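Local coordinates for protein putative c-1-tetrahydrofolate synthase, cytoplasmic (Leishmania major, PDB 4A26) that probably catalyses, as a homodimer, NADP-dependent oxidation of methylenetetrahydrofolate and hydrolysis of the resulting methenyl compound, two linked steps of one-carbon metabolism, at residues Leu134-Gly139 against Val181-Met186; Thr148-Ile153 against Leu286-Glu291; Leu155-Arg158 against Glu162-Gly165. One frame throughout, in Å; residues are numbered along the deposited sequence.

Contact 1. Residues Leu134-Gly139 against Val181-Met186; sequences LLHYKG and VAALLM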
loop_
_atom_site.group_PDB
_atom_site.type_symbol
_atom_site.label_atom_id
_atom_site.label_comp_id
_atom_site.label_asym_id
_atom_site.label_seq_id
_atom_site.Cartn_x
_atom_site.Cartn_y
_atom_site.Cartn_z
ATOM N N LEU A 134 -4.711 -3.101 3.967
ATOM C CA LEU A 134 -5.893 -2.267 4.208
ATOM C C LEU A 134 -5.576 -0.764 4.172
ATOM O O LEU A 134 -6.402 0.040 3.745
ATOM C CB LEU A 134 -6.535 -2.643 5.545
ATOM C CG LEU A 134 -7.185 -4.027 5.591
ATOM C CD1 LEU A 134 -7.473 -4.447 7.022
ATOM C CD2 LEU A 134 -8.453 -4.051 4.756
ATOM N N LEU A 135 -4.378 -0.397 4.613
ATOM C CA LEU A 135 -3.924 0.992 4.558
ATOM C C LEU A 135 -3.800 1.479 3.112
ATOM O O LEU A 135 -4.123 2.624 2.817
ATOM C CB LEU A 135 -2.589 1.142 5.307
ATOM C CG LEU A 135 -1.929 2.520 5.471
ATOM C CD1 LEU A 135 -1.098 2.890 4.254
ATOM C CD2 LEU A 135 -2.950 3.614 5.781
ATOM N N HIS A 136 -3.341 0.604 2.216
ATOM C CA HIS A 136 -3.197 0.941 0.792
ATOM C C HIS A 136 -4.457 0.639 -0.027
ATOM O O HIS A 136 -4.590 1.114 -1.150
ATOM C CB HIS A 136 -2.010 0.192 0.178
ATOM C CG HIS A 136 -0.677 0.721 0.600
ATOM N ND1 HIS A 136 0.067 0.148 1.608
ATOM C CD2 HIS A 136 0.049 1.773 0.150
ATOM C CE1 HIS A 136 1.193 0.823 1.761
ATOM N NE2 HIS A 136 1.206 1.815 0.890
ATOM N N TYR A 137 -5.370 -0.146 0.537
ATOM C CA TYR A 137 -6.575 -0.591 -0.169
ATOM C C TYR A 137 -7.567 0.566 -0.329
ATOM O O TYR A 137 -8.253 0.941 0.625
ATOM C CB TYR A 137 -7.227 -1.755 0.596
ATOM C CG TYR A 137 -7.805 -2.853 -0.270
ATOM C CD1 TYR A 137 -6.975 -3.786 -0.885
ATOM C CD2 TYR A 137 -9.180 -2.980 -0.453
ATOM C CE1 TYR A 137 -7.495 -4.807 -1.670
ATOM C CE2 TYR A 137 -9.710 -4.001 -1.237
ATOM C CZ TYR A 137 -8.861 -4.910 -1.842
ATOM O OH TYR A 137 -9.374 -5.927 -2.618
ATOM N N LYS A 138 -7.627 1.135 -1.530
ATOM C CA LYS A 138 -8.563 2.221 -1.832
ATOM C C LYS A 138 -9.991 1.704 -1.708
ATOM O O LYS A 138 -10.418 0.872 -2.503
ATOM C CB LYS A 138 -8.312 2.771 -3.243
ATOM C CG LYS A 138 -9.214 3.946 -3.671
ATOM C CD LYS A 138 -10.349 3.504 -4.591
ATOM C CE LYS A 138 -11.110 4.697 -5.173
ATOM N NZ LYS A 138 -10.326 5.458 -6.182
ATOM N N GLY A 139 -10.711 2.194 -0.699
ATOM C CA GLY A 139 -12.081 1.747 -0.418
ATOM C C GLY A 139 -12.231 0.960 0.875
ATOM O O GLY A 139 -13.297 0.409 1.150
ATOM N N VAL A 181 2.857 7.150 5.013
ATOM C CA VAL A 181 2.419 8.550 4.988
ATOM C C VAL A 181 2.095 9.031 3.574
ATOM O O VAL A 181 1.223 9.877 3.399
ATOM C CB VAL A 181 3.445 9.527 5.628
ATOM C CG1 VAL A 181 4.666 9.704 4.746
ATOM C CG2 VAL A 181 2.794 10.876 5.873
ATOM N N ALA A 182 2.792 8.493 2.576
ATOM C CA ALA A 182 2.503 8.824 1.184
ATOM C C ALA A 182 1.090 8.391 0.802
ATOM O O ALA A 182 0.401 9.101 0.073
ATOM C CB ALA A 182 3.519 8.188 0.257
ATOM N N ALA A 183 0.657 7.238 1.307
ATOM C CA ALA A 183 -0.679 6.723 1.005
ATOM C C ALA A 183 -1.757 7.442 1.807
ATOM O O ALA A 183 -2.877 7.593 1.336
ATOM C CB ALA A 183 -0.745 5.235 1.266
ATOM N N LEU A 184 -1.424 7.873 3.024
ATOM C CA LEU A 184 -2.374 8.608 3.856
ATOM C C LEU A 184 -2.683 9.968 3.229
ATOM O O LEU A 184 -3.834 10.401 3.221
ATOM C CB LEU A 184 -1.843 8.773 5.284
ATOM C CG LEU A 184 -1.706 7.485 6.114
ATOM C CD1 LEU A 184 -0.891 7.733 7.387
ATOM C CD2 LEU A 184 -3.069 6.897 6.462
ATOM N N LEU A 185 -1.660 10.621 2.686
ATOM C CA LEU A 185 -1.839 11.884 1.970
ATOM C C LEU A 185 -2.657 11.732 0.682
ATOM O O LEU A 185 -3.457 12.609 0.354
ATOM C CB LEU A 185 -0.480 12.521 1.650
ATOM C CG LEU A 185 0.299 13.113 2.828
ATOM C CD1 LEU A 185 1.617 13.688 2.345
ATOM C CD2 LEU A 185 -0.516 14.181 3.552
ATOM N N MET A 186 -2.453 10.636 -0.050
ATOM C CA MET A 186 -3.248 10.356 -1.253
ATOM C C MET A 186 -4.682 10.039 -0.873
ATOM O O MET A 186 -5.617 10.444 -1.559
ATOM C CB MET A 186 -2.668 9.190 -2.061
ATOM C CG MET A 186 -3.545 8.770 -3.248
ATOM S SD MET A 186 -2.700 7.753 -4.468
ATOM C CE MET A 186 -2.263 6.324 -3.476
#
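The imidazole of His-136 meets Ala-183 obliquely: the methyl CB of Ala-183 lies 3.7 Å from ring atom CD2 of His-136. One face of the same ring is covered from within its own segment, where Leu-135 CD1 stands 3.9 Å above the plane, over the ring centre. Ring atom ND1 is hydrogen-bonded to the carbonyl O of Val-132, one turn back in helix 129-136, which helps fix the rotation of the ring. His-136 also stacks on His-136 of the second subunit, so the ring belongs to the dimer interface as well as to this packing.

Leu-135 divides its two methyls between neighbouring residues of helix 178-187. Its CG is anti to the backbone N (chi1 -176°), and from there CD1 reaches Ala-183 CB at 3.8 Å while CD2 meets Leu-184 CD2. The two leucine side chains cross at about a right angle. Ala-183 directs its CB at the other segment and touches both Leu-135 and His-136, and the nearest backbones, at His-136 and Ala-183, come to 6.3 Å between CA atoms. Across the two segments only van der Waals contacts form, among leucine and alanine carbons and against the imidazole: shape and burial join the end of helix 129-136 to helix 178-187, while the histidine's bond to Val-132 stays within its own helix.

Contact 2. Residues Thr148-Ile153 against Leu286-Glu291; sequences TAKGVI and LENTLE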
loop_
_atom_site.group_PDB
_atom_site.type_symbol
_atom_site.label_atom_id
_atom_site.label_comp_id
_atom_site.label_asym_id
_atom_site.label_seq_id
_atom_site.Cartn_x
_atom_site.Cartn_y
_atom_site.Cartn_z
ATOM N N THR A 148 3.675 6.996 13.688
ATOM C CA THR A 148 4.377 8.184 13.203
ATOM C C THR A 148 3.714 8.724 11.939
ATOM O O THR A 148 3.499 9.928 11.810
ATOM C CB THR A 148 5.868 7.908 12.938
ATOM O OG1 THR A 148 6.497 7.499 14.155
ATOM C CG2 THR A 148 6.567 9.155 12.418
ATOM N N ALA A 149 3.364 7.818 11.030
ATOM C CA ALA A 149 2.691 8.188 9.786
ATOM C C ALA A 149 1.394 8.937 10.070
ATOM O O ALA A 149 1.184 10.035 9.554
ATOM C CB ALA A 149 2.418 6.947 8.947
ATOM N N LYS A 150 0.541 8.351 10.907
ATOM C CA LYS A 150 -0.761 8.943 11.224
ATOM C C LYS A 150 -0.604 10.301 11.919
ATOM O O LYS A 150 -1.351 11.239 11.635
ATOM C CB LYS A 150 -1.592 7.993 12.095
ATOM C CG LYS A 150 -3.067 8.379 12.215
ATOM C CD LYS A 150 -3.718 7.777 13.456
ATOM C CE LYS A 150 -5.238 7.820 13.392
ATOM N NZ LYS A 150 -5.852 7.083 14.543
ATOM N N GLY A 151 0.373 10.396 12.817
ATOM C CA GLY A 151 0.642 11.629 13.562
ATOM C C GLY A 151 1.164 12.772 12.711
ATOM O O GLY A 151 1.054 13.934 13.098
ATOM N N VAL A 152 1.748 12.450 11.562
ATOM C CA VAL A 152 2.134 13.475 10.594
ATOM C C VAL A 152 0.892 14.093 9.947
ATOM O O VAL A 152 0.800 15.309 9.811
ATOM C CB VAL A 152 3.058 12.905 9.496
ATOM C CG1 VAL A 152 3.216 13.903 8.355
ATOM C CG2 VAL A 152 4.416 12.531 10.092
ATOM N N ILE A 153 -0.061 13.252 9.551
ATOM C CA ILE A 153 -1.312 13.739 8.963
ATOM C C ILE A 153 -2.117 14.558 9.979
ATOM O O ILE A 153 -2.683 15.595 9.626
ATOM C CB ILE A 153 -2.172 12.584 8.381
ATOM C CG1 ILE A 153 -1.706 12.225 6.971
ATOM C CG2 ILE A 153 -3.622 12.978 8.279
ATOM C CD1 ILE A 153 -0.286 11.781 6.875
ATOM N N LEU A 286 -1.516 5.427 21.490
ATOM C CA LEU A 286 -2.619 5.369 22.453
ATOM C C LEU A 286 -3.977 5.486 21.760
ATOM O O LEU A 286 -4.924 4.790 22.129
ATOM C CB LEU A 286 -2.479 6.454 23.522
ATOM C CG LEU A 286 -1.330 6.289 24.518
ATOM C CD1 LEU A 286 -1.286 7.475 25.478
ATOM C CD2 LEU A 286 -1.468 4.989 25.287
ATOM N N GLU A 287 -4.064 6.354 20.754
ATOM C CA GLU A 287 -5.306 6.517 19.994
ATOM C C GLU A 287 -5.658 5.240 19.238
ATOM O O GLU A 287 -6.806 4.789 19.264
ATOM C CB GLU A 287 -5.218 7.696 19.023
ATOM C CG GLU A 287 -6.557 8.038 18.378
ATOM C CD GLU A 287 -6.852 9.521 18.385
ATOM O OE1 GLU A 287 -6.065 10.291 17.790
ATOM O OE2 GLU A 287 -7.878 9.918 18.984
ATOM N N ASN A 288 -4.660 4.669 18.568
ATOM C CA ASN A 288 -4.789 3.352 17.964
ATOM C C ASN A 288 -5.350 2.349 18.968
ATOM O O ASN A 288 -6.268 1.601 18.656
ATOM C CB ASN A 288 -3.429 2.871 17.431
ATOM C CG ASN A 288 -3.140 3.354 16.001
ATOM O OD1 ASN A 288 -3.790 4.269 15.491
ATOM N ND2 ASN A 288 -2.152 2.733 15.358
ATOM N N THR A 289 -4.807 2.359 20.182
ATOM C CA THR A 289 -5.223 1.422 21.230
ATOM C C THR A 289 -6.620 1.711 21.768
ATOM O O THR A 289 -7.303 0.796 22.229
ATOM C CB THR A 289 -4.243 1.433 22.412
ATOM O OG1 THR A 289 -2.901 1.355 21.922
ATOM C CG2 THR A 289 -4.509 0.253 23.340
ATOM N N LEU A 290 -7.039 2.975 21.728
ATOM C CA LEU A 290 -8.408 3.333 22.107
ATOM C C LEU A 290 -9.379 2.730 21.096
ATOM O O LEU A 290 -10.311 2.029 21.476
ATOM C CB LEU A 290 -8.594 4.854 22.176
ATOM C CG LEU A 290 -9.707 5.405 23.084
ATOM C CD1 LEU A 290 -10.015 6.847 22.706
ATOM C CD2 LEU A 290 -10.968 4.578 23.029
ATOM N N GLU A 291 -9.138 2.999 19.811
ATOM C CA GLU A 291 -9.968 2.468 18.722
ATOM C C GLU A 291 -10.130 0.953 18.801
ATOM O O GLU A 291 -11.208 0.434 18.517
ATOM C CB GLU A 291 -9.396 2.853 17.349
ATOM C CG GLU A 291 -9.826 4.236 16.860
ATOM C CD GLU A 291 -9.153 4.648 15.545
ATOM O OE1 GLU A 291 -8.817 3.755 14.721
ATOM O OE2 GLU A 291 -8.967 5.876 15.342
#
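An extended chain carries the ammonium of Lys-150 across to helix 279-297: CG is anti to the backbone N (chi1 -167°) and every later torsion stays near 180°. Glu-291 comes from the opposite direction, also extended beyond CG, and its OE2 receives a weak, 3.4 Å hydrogen bond from Lys-150 NZ as part of a salt bridge. Glu-287, one turn earlier, bends at chi2; its CG lies 4.0 Å from Lys-150 NZ, and OE1 adds a second negative charge at 4.6 Å from that nitrogen, beyond salt-bridge range. Asn-288 runs past the lysine in the reverse sense, with OD1 3.6 Å from NZ of Lys-150. Its ND2 is hydrogen-bonded to the carbonyl O atoms of Thr-145 and Ala-124, which would hold the amide in place. Two nearby carboxylates probably stabilise the charged form of the lysine.

The axes of the two segments come no closer than 11.6 Å, at 100° to each other, and long side chains from both helices meet across the gap. The bridge joins helix 147-159, which leads into strand 167-171 of the Rossmann-type parallel sheet, to C-terminal helix 279-297, which also packs on helices 11-32 and 49-64 of the catalytic domain.

Contact 3. Residues Leu155-Arg158 against Glu162-Gly165; sequences LLKR and EMAG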
loop_
_atom_site.group_PDB
_atom_site.type_symbol
_atom_site.label_atom_id
_atom_site.label_comp_id
_atom_site.label_asym_id
_atom_site.label_seq_id
_atom_site.Cartn_x
_atom_site.Cartn_y
_atom_site.Cartn_z
ATOM N N LEU A 155 -0.923 16.237 12.584
ATOM C CA LEU A 155 -0.209 17.516 12.637
ATOM C C LEU A 155 -0.768 18.523 11.634
ATOM O O LEU A 155 -0.978 19.685 11.973
ATOM C CB LEU A 155 1.290 17.310 12.372
ATOM C CG LEU A 155 2.247 17.346 13.568
ATOM C CD1 LEU A 155 1.593 16.853 14.849
ATOM C CD2 LEU A 155 3.492 16.522 13.245
ATOM N N LEU A 156 -1.006 18.069 10.406
ATOM C CA LEU A 156 -1.538 18.930 9.347
ATOM C C LEU A 156 -2.986 19.326 9.622
ATOM O O LEU A 156 -3.300 20.508 9.704
ATOM C CB LEU A 156 -1.436 18.234 7.986
ATOM C CG LEU A 156 -0.023 17.910 7.488
ATOM C CD1 LEU A 156 -0.086 16.953 6.317
ATOM C CD2 LEU A 156 0.723 19.176 7.101
ATOM N N LYS A 157 -3.857 18.328 9.768
ATOM C CA LYS A 157 -5.278 18.554 10.056
ATOM C C LYS A 157 -5.482 19.549 11.189
ATOM O O LYS A 157 -6.323 20.448 11.097
ATOM C CB LYS A 157 -5.963 17.242 10.446
ATOM C CG LYS A 157 -6.249 16.293 9.289
ATOM C CD LYS A 157 -7.156 15.153 9.743
ATOM C CE LYS A 157 -7.776 14.407 8.575
ATOM N NZ LYS A 157 -6.794 13.506 7.926
ATOM N N ARG A 158 -4.708 19.370 12.257
ATOM C CA ARG A 158 -4.842 20.180 13.462
ATOM C C ARG A 158 -4.243 21.577 13.343
ATOM O O ARG A 158 -4.530 22.436 14.169
ATOM C CB ARG A 158 -4.250 19.443 14.665
ATOM C CG ARG A 158 -5.195 18.396 15.224
ATOM C CD ARG A 158 -4.621 17.714 16.440
ATOM N NE ARG A 158 -5.672 17.266 17.350
ATOM C CZ ARG A 158 -6.183 17.997 18.338
ATOM N NH1 ARG A 158 -5.761 19.240 18.570
ATOM N NH2 ARG A 158 -7.134 17.481 19.104
ATOM N N GLU A 162 -4.580 22.332 4.607
ATOM C CA GLU A 162 -5.333 21.609 3.588
ATOM C C GLU A 162 -4.439 20.579 2.908
ATOM O O GLU A 162 -3.288 20.870 2.577
ATOM C CB GLU A 162 -5.892 22.578 2.532
ATOM C CG GLU A 162 -7.092 23.416 2.998
ATOM C CD GLU A 162 -7.438 24.575 2.051
ATOM O OE1 GLU A 162 -6.766 24.741 1.006
ATOM O OE2 GLU A 162 -8.384 25.331 2.361
ATOM N N MET A 163 -4.983 19.379 2.712
ATOM C CA MET A 163 -4.329 18.320 1.943
ATOM C C MET A 163 -5.036 18.081 0.603
ATOM O O MET A 163 -4.388 18.030 -0.430
ATOM C CB MET A 163 -4.299 17.032 2.759
ATOM C CG MET A 163 -3.196 17.005 3.791
ATOM S SD MET A 163 -3.424 15.713 5.021
ATOM C CE MET A 163 -4.760 16.428 5.984
ATOM N N ALA A 164 -6.359 17.936 0.621
ATOM C CA ALA A 164 -7.124 17.688 -0.606
ATOM C C ALA A 164 -6.857 18.748 -1.678
ATOM O O ALA A 164 -6.951 19.944 -1.408
ATOM C CB ALA A 164 -8.605 17.628 -0.300
ATOM N N GLY A 165 -6.523 18.300 -2.887
ATOM C CA GLY A 165 -6.280 19.199 -4.017
ATOM C C GLY A 165 -4.875 19.775 -4.090
ATOM O O GLY A 165 -4.564 20.571 -4.987
#
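Met-163 lies against two successive residues of helix 147-159, its sulfur meeting one and its terminal methyl the other. Leu-156 CD1 is 3.8 Å from Met-163 SD and 4.0 Å from CG of the same methionine, and the two side chains are set obliquely to one another. On Lys-157 it is the aliphatic stem that is touched: CG packs 3.6 Å from Met-163 CE, the lysine and methionine side chains crossing at about a right angle. A bend at chi3 (-74°) turns CE of Met-163 out of the line of its chain and onto this stem, while SD remains beside the leucine. Lys-157 in turn bends at chi4 (76°), and its NZ passes 4.1 Å from Met-163 CE.

The next shell probably helps to position these groups. Lys-157 NZ forms a salt bridge with OE2 of Glu-188, a residue that Met-163 also touches, so the methionine methyl packs beside a lysine chain whose ammonium is held by Glu-188. Leu-156 rests in addition on Ile-161, in the turn between the segments. Further along the loop, Gly-165 makes backbone hydrogen bonds with Asn-189.

Leu-185 of helix 178-187 packs on both Leu-156 and Met-163, closing a small apolar cluster. The chain thus folds back after helix 147-159, lays the loop beside the last turns of that helix and enters strand 167-171; helix 178-187 covers the cluster, and helix 11-32 packs on the same helical end through Leu-155 and Arg-158.

All three contacts belong to the NAD(P)-binding domain, their centres 14 to 16 Å apart. Helix 147-159 serves both contact 2 and contact 3, while helix 178-187 of contact 1 touches both: Leu-184 and Val-181 pack on Ile-153 of contact 2, and the same helix borders contact 3. Along the chain, contact 3 is a short loop nested inside the spans closed by both others, whereas the segments of contacts 1 and 2 alternate. Helices 147-159 and 178-187 flank strand 167-171 in sequence. Together the contacts connect helix 129-136, near the dimer interface, through helices 178-187 and 147-159 to helix 279-297, which packs on helices of the catalytic domain.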